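Local coordinates for penicillin-binding protein 1A (Mycobacterium tuberculosis, PDB 5CXW) that builds and cross-links cell-wall peptidoglycan, the transpeptidase domain seen here being the penicillin-sensitive part that joins the peptide side chains, at residues V64-H70 with T312-T317; N303-W307 with V319-T323. The contacts are given in a common frame with arbitrary orientation. Residues are numbered along the deposited sequence.

Interaction 1 of 2, residues V64-H70 with T312-T317; sequences VVSIDPH and TPSLST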
# COMPACT_ATOMS: atom_id res chain seq x y z
N VAL A 64 -4.55 -4.10 -8.13
CA VAL A 64 -3.82 -2.84 -8.28
C VAL A 64 -4.76 -1.69 -7.97
O VAL A 64 -5.87 -1.62 -8.48
CB VAL A 64 -3.35 -2.64 -9.73
CG1 VAL A 64 -2.49 -1.39 -9.86
CG2 VAL A 64 -2.57 -3.84 -10.25
N VAL A 65 -4.34 -0.79 -7.10
CA VAL A 65 -5.08 0.45 -6.84
C VAL A 65 -4.12 1.63 -6.89
O VAL A 65 -3.05 1.58 -6.26
CB VAL A 65 -5.77 0.41 -5.47
CG1 VAL A 65 -6.56 1.72 -5.26
CG2 VAL A 65 -6.69 -0.77 -5.40
N SER A 66 -4.47 2.66 -7.69
CA SER A 66 -3.70 3.85 -7.79
C SER A 66 -4.55 5.03 -7.33
O SER A 66 -5.72 5.19 -7.85
CB SER A 66 -3.29 4.10 -9.24
OG SER A 66 -2.48 3.04 -9.75
N ILE A 67 -4.00 5.83 -6.43
CA ILE A 67 -4.69 6.99 -5.86
C ILE A 67 -3.88 8.27 -6.06
O ILE A 67 -2.64 8.28 -5.93
CB ILE A 67 -4.92 6.73 -4.36
CG1 ILE A 67 -6.07 5.70 -4.23
CG2 ILE A 67 -5.34 8.00 -3.62
CD1 ILE A 67 -6.28 5.16 -2.86
N ASP A 68 -4.58 9.35 -6.41
CA ASP A 68 -4.03 10.68 -6.49
C ASP A 68 -3.81 11.27 -5.08
O ASP A 68 -4.78 11.56 -4.37
CB ASP A 68 -4.98 11.55 -7.30
CG ASP A 68 -4.45 12.94 -7.57
OD1 ASP A 68 -3.44 13.36 -6.97
OD2 ASP A 68 -5.10 13.60 -8.44
N PRO A 69 -2.55 11.45 -4.64
CA PRO A 69 -2.34 12.01 -3.32
C PRO A 69 -2.86 13.42 -3.10
O PRO A 69 -3.02 13.88 -1.94
CB PRO A 69 -0.78 11.98 -3.17
CG PRO A 69 -0.34 10.89 -4.12
CD PRO A 69 -1.25 11.17 -5.30
N HIS A 70 -3.06 14.16 -4.20
CA HIS A 70 -3.59 15.52 -4.07
C HIS A 70 -5.02 15.58 -3.53
O HIS A 70 -5.47 16.63 -3.03
CB HIS A 70 -3.53 16.28 -5.39
CG HIS A 70 -2.18 16.26 -6.05
ND1 HIS A 70 -2.03 16.27 -7.42
CD2 HIS A 70 -0.95 16.34 -5.54
CE1 HIS A 70 -0.74 16.27 -7.72
NE2 HIS A 70 -0.06 16.32 -6.59
N THR A 312 4.88 8.52 -6.34
CA THR A 312 5.45 9.80 -6.58
C THR A 312 4.53 10.80 -5.89
O THR A 312 3.51 10.42 -5.37
CB THR A 312 5.53 10.08 -8.09
OG1 THR A 312 4.24 10.39 -8.56
CG2 THR A 312 6.12 8.94 -8.79
N PRO A 313 4.86 12.08 -5.91
CA PRO A 313 3.92 13.02 -5.27
C PRO A 313 2.53 13.08 -5.93
O PRO A 313 1.56 13.57 -5.32
CB PRO A 313 4.66 14.37 -5.40
CG PRO A 313 6.12 13.97 -5.48
CD PRO A 313 6.13 12.73 -6.28
N SER A 314 2.41 12.57 -7.15
CA SER A 314 1.18 12.66 -7.94
C SER A 314 0.44 11.32 -8.12
O SER A 314 -0.63 11.32 -8.68
CB SER A 314 1.49 13.32 -9.27
OG SER A 314 1.83 14.70 -9.06
N LEU A 315 0.98 10.20 -7.63
CA LEU A 315 0.33 8.92 -7.78
C LEU A 315 0.90 7.90 -6.82
O LEU A 315 2.09 7.74 -6.70
CB LEU A 315 0.39 8.38 -9.21
CG LEU A 315 -0.67 7.32 -9.52
CD1 LEU A 315 -2.08 7.90 -9.52
CD2 LEU A 315 -0.34 6.78 -10.91
N SER A 316 -0.01 7.25 -6.08
CA SER A 316 0.36 6.17 -5.16
C SER A 316 -0.29 4.90 -5.59
O SER A 316 -1.52 4.84 -5.73
CB SER A 316 -0.13 6.50 -3.73
OG SER A 316 0.15 5.37 -2.88
N THR A 317 0.52 3.87 -5.84
CA THR A 317 0.01 2.62 -6.36
C THR A 317 0.44 1.43 -5.47
O THR A 317 1.62 1.28 -5.11
CB THR A 317 0.48 2.37 -7.81
OG1 THR A 317 0.02 3.44 -8.66
CG2 THR A 317 -0.09 1.03 -8.35
O HOH W 1 2.56 17.19 -6.84
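Two neighbouring antiparallel strands, 60-67 and 315-323 of the central sheet of the transpeptidase domain, meet here, their short axes 4.5 Å apart at closest approach and at 161°. Ile67 and Ser316 form a hydrogen-bonded pair: Ile67 N donates to Ser316 O and Ser316 N to Ile67 O, each at 2.8 Å (164° and 165°). One step along, Ser66 and Thr317 form a non-hydrogen-bonded pair, and their backbone groups look outward instead, Ser66 to Arg75 and Ala76 on strand 74-78 and Thr317 to Gly310. The hydroxyls of that pair satisfy each other, Ser66 OG to Thr317 OG1 at 2.8 Å, with either able to donate. Ser316 OG, on the opposite face, bonds to Ala215 O of helix 211-222. Pro69 CD packs against Ser314 C at 3.3 Å, covering the type I turn closed by Thr312 N to Leu315 O (2.9 Å) and, weakly, Leu315 N to Thr312 O (3.4 Å). Asp68 OD1 accepts from His70 N at 2.9 Å in an Asx turn, while OD2 is salt-bridged to Arg75; Thr312 OG1 takes Ser314 N at 3.2 Å in an ST turn. His70 NE2 is 3.4 Å from Pro313 O, too badly angled to bond. The buried hydroxyls thus have protein partners, and the one water bridging the segments sits at the turn end, 2.8 Å from His70 NE2 and weakly donating to Ser314 OG (3.4 Å), whose stronger partner is Glu362.

Interaction 2 of 2, residues N303-W307 with V319-T323; sequences NKDAW and VWVGT. With PEG (di(hydroxyethyl)ether), chain D.
This is the antiparallel pairing of the two arms of the β-hairpin 303-312/315-323 in the central sheet, beside the penicillin pocket. Axes approach to 4.8 Å at 161°. Both strands are extended except at Lys304 (psi -49°); Gly322 is at -164°/-157°, where an ideal CB would clash with Trp320 CZ2. Ala306 and Val321 are the hydrogen-bonded pair (Ala306 N to Val321 O 3.0 Å, Val321 N to Ala306 O 2.8 Å), Trp307-Trp320 the adjacent non-hydrogen-bonded pair (Trp307 CA to Trp320 CA 4.6 Å). Trp307 (m, chi2 78°) offers its face to the edge of Trp320 (t, chi2 89°), offset edge-to-face, five-membered-ring centroids 5.1 Å apart, planes at 63°; Trp320 CB makes a CH-pi contact 3.9 Å from the Trp307 six-membered-ring centroid. Trp320 NE1 donates to OD2 of Asp305 (m) at 2.9 Å; OD1 takes Thr295 and, in a salt bridge, Lys304 NZ (2.8 Å; t, t, p, p), which also reaches Gln94 and PEG O2 (3.0 Å), probably from the crystallisation liquor. Beyond Asp305 and Gly322, a water bridges Lys304 O (2.7 Å) and Thr323 N (2.9 Å). Asn303 touches the penicillin V-derived ligand, on the active-site side of a penicillin-binding transpeptidase fold.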
# COMPACT_ATOMS: atom_id res chain seq x y z
N ASN A 303 6.35 -18.74 -0.09
CA ASN A 303 5.71 -17.41 -0.01
C ASN A 303 4.21 -17.55 -0.23
O ASN A 303 3.80 -18.49 -0.88
CB ASN A 303 6.29 -16.47 -1.06
CG ASN A 303 7.79 -16.24 -0.84
OD1 ASN A 303 8.30 -16.43 0.28
ND2 ASN A 303 8.48 -15.82 -1.89
N LYS A 304 3.44 -16.59 0.24
CA LYS A 304 2.01 -16.61 0.11
C LYS A 304 1.45 -15.40 -0.60
O LYS A 304 0.66 -15.56 -1.52
CB LYS A 304 1.33 -16.77 1.47
CG LYS A 304 -0.19 -16.85 1.39
CD LYS A 304 -0.82 -17.34 2.69
CE LYS A 304 -0.69 -16.31 3.82
NZ LYS A 304 -1.62 -15.11 3.71
N ASP A 305 1.87 -14.22 -0.19
CA ASP A 305 1.43 -12.96 -0.76
C ASP A 305 2.67 -12.14 -1.10
O ASP A 305 3.66 -12.17 -0.38
CB ASP A 305 0.62 -12.08 0.19
CG ASP A 305 -0.49 -12.81 0.91
OD1 ASP A 305 -0.22 -13.42 1.95
OD2 ASP A 305 -1.64 -12.76 0.39
N ALA A 306 2.60 -11.41 -2.19
CA ALA A 306 3.71 -10.60 -2.64
C ALA A 306 3.21 -9.23 -2.97
O ALA A 306 2.20 -9.09 -3.64
CB ALA A 306 4.37 -11.26 -3.81
N TRP A 307 3.89 -8.19 -2.48
CA TRP A 307 3.46 -6.83 -2.61
C TRP A 307 4.53 -5.86 -3.13
O TRP A 307 5.72 -5.97 -2.77
CB TRP A 307 3.09 -6.27 -1.23
CG TRP A 307 1.88 -6.82 -0.57
CD1 TRP A 307 1.76 -8.03 0.09
CD2 TRP A 307 0.59 -6.20 -0.54
NE1 TRP A 307 0.44 -8.16 0.56
CE2 TRP A 307 -0.26 -7.04 0.23
CE3 TRP A 307 0.09 -4.98 -1.04
CZ2 TRP A 307 -1.57 -6.71 0.49
CZ3 TRP A 307 -1.24 -4.63 -0.76
CH2 TRP A 307 -2.07 -5.51 -0.01
N VAL A 319 0.21 -2.82 -5.25
CA VAL A 319 0.02 -4.05 -6.01
C VAL A 319 0.24 -5.22 -5.08
O VAL A 319 1.25 -5.33 -4.39
CB VAL A 319 1.04 -4.20 -7.13
CG1 VAL A 319 0.82 -5.50 -7.90
CG2 VAL A 319 1.01 -2.96 -8.09
N TRP A 320 -0.72 -6.15 -5.18
CA TRP A 320 -0.68 -7.46 -4.53
C TRP A 320 -0.76 -8.54 -5.61
O TRP A 320 -1.47 -8.39 -6.59
CB TRP A 320 -1.85 -7.59 -3.57
CG TRP A 320 -2.12 -9.01 -3.08
CD1 TRP A 320 -1.57 -9.62 -1.97
CD2 TRP A 320 -3.03 -9.97 -3.64
NE1 TRP A 320 -2.09 -10.88 -1.82
CE2 TRP A 320 -2.96 -11.13 -2.84
CE3 TRP A 320 -3.90 -9.96 -4.73
CZ2 TRP A 320 -3.78 -12.25 -3.08
CZ3 TRP A 320 -4.67 -11.06 -4.98
CH2 TRP A 320 -4.61 -12.21 -4.15
N VAL A 321 0.04 -9.59 -5.42
CA VAL A 321 -0.10 -10.83 -6.15
C VAL A 321 -0.25 -11.96 -5.15
O VAL A 321 0.46 -12.03 -4.13
CB VAL A 321 1.10 -11.06 -7.09
CG1 VAL A 321 0.96 -12.40 -7.81
CG2 VAL A 321 1.25 -9.93 -8.10
N GLY A 322 -1.15 -12.90 -5.44
CA GLY A 322 -1.34 -14.09 -4.59
C GLY A 322 -2.12 -15.13 -5.37
O GLY A 322 -2.14 -15.09 -6.62
N THR A 323 -2.78 -16.02 -4.66
CA THR A 323 -3.61 -17.01 -5.32
C THR A 323 -5.04 -16.91 -4.90
O THR A 323 -5.37 -16.36 -3.84
CB THR A 323 -3.12 -18.46 -5.11
OG1 THR A 323 -3.41 -18.94 -3.78
CG2 THR A 323 -1.62 -18.59 -5.41
O2 PEG D . -3.38 -15.64 6.09
C3 PEG D . -4.76 -15.46 6.34
C4 PEG D . -5.07 -13.99 6.20
O4 PEG D . -5.16 -13.44 7.50
O HOH W 2 -1.96 -16.07 -1.89

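How the interactions relate
Along the chain the segments alternate: 64-70, 303-307, 312-317, then 319-323. Strand 315-323 serves both contacts, pairing near its start with strand 60-67 in interaction 1 and further on with strand 303-312 in interaction 2. It is the middle strand of the five-stranded antiparallel sheet, so the two contacts lie on its two edges, their centres 20 Å apart. They still touch, through Val64 CG1 and Val319 CG2 at 4.2 Å. Helices 211-222 and 343-356 supply side-chain neighbours to both. The hairpin is thereby tied to a strand from much earlier in the sequence, while interaction 2 alone reaches the antibiotic pocket; interaction 1 lies away from it.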